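Local coordinates for protein extracellular serine protease (PDB 3WQB) that cleaves peptide bonds after paired basic residues, one of them lysine, as a secreted calcium-binding subtilisin-family serine protease and probable virulence factor, at residues A[236-240]-A[378-382]. The protein carries 1 engineered substitution. Residues are numbered along the deposited sequence; the frame is centred on the assembly and turned at random.
Sequences GPKLP and PVMVS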
loop_
_atom_site.group_PDB
_atom_site.type_symbol
_atom_site.label_atom_id
_atom_site.label_comp_id
_atom_site.label_asym_id
_atom_site.label_seq_id
_atom_site.Cartn_x
_atom_site.Cartn_y
_atom_site.Cartn_z
ATOM N N GLY A 236 -18.442 -13.943 -12.045
ATOM C CA GLY A 236 -17.649 -13.047 -12.873
ATOM C C GLY A 236 -16.213 -13.512 -13.012
ATOM O O GLY A 236 -15.762 -14.410 -12.300
ATOM N N PRO A 237 -15.467 -12.884 -13.930
ATOM C CA PRO A 237 -14.058 -13.205 -14.124
ATOM C C PRO A 237 -13.253 -12.950 -12.857
ATOM O O PRO A 237 -13.612 -12.082 -12.052
ATOM C CB PRO A 237 -13.628 -12.245 -15.233
ATOM C CG PRO A 237 -14.878 -11.861 -15.918
ATOM C CD PRO A 237 -15.939 -11.863 -14.879
ATOM N N LYS A 238 -12.168 -13.700 -12.694
ATOM C CA LYS A 238 -11.361 -13.642 -11.476
ATOM C C LYS A 238 -10.391 -12.451 -11.489
ATOM O O LYS A 238 -9.168 -12.601 -11.443
ATOM C CB LYS A 238 -10.637 -14.969 -11.250
ATOM C CG LYS A 238 -11.594 -16.137 -11.017
ATOM C CD LYS A 238 -10.856 -17.467 -10.968
ATOM C CE LYS A 238 -11.813 -18.633 -10.726
ATOM N NZ LYS A 238 -12.327 -18.668 -9.335
ATOM N N LEU A 239 -10.974 -11.260 -11.553
ATOM C CA LEU A 239 -10.250 -9.997 -11.450
ATOM C C LEU A 239 -10.338 -9.491 -10.020
ATOM O O LEU A 239 -11.336 -9.726 -9.345
ATOM C CB LEU A 239 -10.887 -8.975 -12.387
ATOM C CG LEU A 239 -10.748 -9.299 -13.880
ATOM C CD1 LEU A 239 -11.551 -8.343 -14.725
ATOM C CD2 LEU A 239 -9.291 -9.267 -14.304
ATOM N N PRO A 240 -9.304 -8.776 -9.549
ATOM C CA PRO A 240 -9.369 -8.284 -8.176
ATOM C C PRO A 240 -10.528 -7.315 -7.978
ATOM O O PRO A 240 -10.825 -6.494 -8.853
ATOM C CB PRO A 240 -8.033 -7.544 -8.017
ATOM C CG PRO A 240 -7.676 -7.133 -9.417
ATOM C CD PRO A 240 -8.086 -8.316 -10.243
ATOM N N PRO A 378 -3.312 -14.981 -17.921
ATOM C CA PRO A 378 -4.065 -13.725 -17.878
ATOM C C PRO A 378 -5.551 -14.007 -17.629
ATOM O O PRO A 378 -6.045 -15.099 -17.932
ATOM C CB PRO A 378 -3.855 -13.135 -19.281
ATOM C CG PRO A 378 -3.526 -14.301 -20.128
ATOM C CD PRO A 378 -2.782 -15.264 -19.266
ATOM N N VAL A 379 -6.253 -13.022 -17.085
ATOM C CA VAL A 379 -7.683 -13.141 -16.864
ATOM C C VAL A 379 -8.412 -12.374 -17.958
ATOM O O VAL A 379 -8.204 -11.171 -18.136
ATOM C CB VAL A 379 -8.088 -12.609 -15.479
ATOM C CG1 VAL A 379 -9.591 -12.761 -15.279
ATOM C CG2 VAL A 379 -7.312 -13.333 -14.380
ATOM N N MET A 380 -9.269 -13.077 -18.691
ATOM C CA MET A 380 -9.959 -12.509 -19.838
ATOM C C MET A 380 -11.369 -12.064 -19.480
ATOM O O MET A 380 -11.995 -12.598 -18.566
ATOM C CB MET A 380 -10.015 -13.532 -20.977
ATOM C CG MET A 380 -8.669 -14.138 -21.341
ATOM S SD MET A 380 -7.417 -12.919 -21.804
ATOM C CE MET A 380 -8.045 -12.422 -23.407
ATOM N N VAL A 381 -11.848 -11.065 -20.211
ATOM C CA VAL A 381 -13.202 -10.558 -20.068
ATOM C C VAL A 381 -13.894 -10.716 -21.407
ATOM O O VAL A 381 -13.373 -10.275 -22.435
ATOM C CB VAL A 381 -13.208 -9.064 -19.665
ATOM C CG1 VAL A 381 -14.627 -8.499 -19.644
ATOM C CG2 VAL A 381 -12.527 -8.867 -18.310
ATOM N N SER A 382 -15.061 -11.356 -21.379
ATOM C CA SER A 382 -15.855 -11.619 -22.573
ATOM C C SER A 382 -17.083 -10.718 -22.607
ATOM O O SER A 382 -17.773 -10.551 -21.598
ATOM C CB SER A 382 -16.298 -13.080 -22.583
ATOM O OG SER A 382 -17.088 -13.358 -23.719
#
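The irregular segment 236-240 lies beside strand residues 379-382, with the CA atoms of Pro237 and Val381 6.6 Å apart and no hydrogen bond across. Val379 takes the largest share of the contact. Val379 CG1 meets CD2 of Leu239 at 3.6 Å. The two side chains run past one another in opposite directions. The first torsion of Val379 (chi1 -179°) sets CG1 anti to the backbone N and leaves CG2 beside that N. Val379 CG2 packs on the carbonyl oxygen of Lys238 at 3.6 Å, and its CG1 also faces CB of Pro237. The two methyls of Leu239 divide their work: CD2 goes to Val379, and CD1 reaches CG2 of Val381 at 3.8 Å. The side chain of Leu239 lies roughly perpendicular to that of Val381.

Pro237 to Leu239 form an inverse gamma turn about Lys238, closed by the bond from Leu239 N to Pro237 O (2.8 Å). The turn brings Pro237 and Leu239 to the same strand. The strand belongs to a two-stranded antiparallel hairpin, 379-384 with 390-396. Val379 and Val381 make backbone hydrogen bonds to the second strand, and Leu239 also packs on Leu396 there.

The ring of Pro237 rests near the backbone of the strand, its CB 3.7 Å from the carbonyl oxygen of Met380. Pro237 CG is only loosely set against CG2 of Val381, at 4.5 Å. Leu239 also touches Pro506 and Phe507 of the P-domain, so the contact lies where the catalytic part meets that domain. The side chain of Val381 is about 10 Å from the calcium ion whose ligands include Asp488 and Ala555.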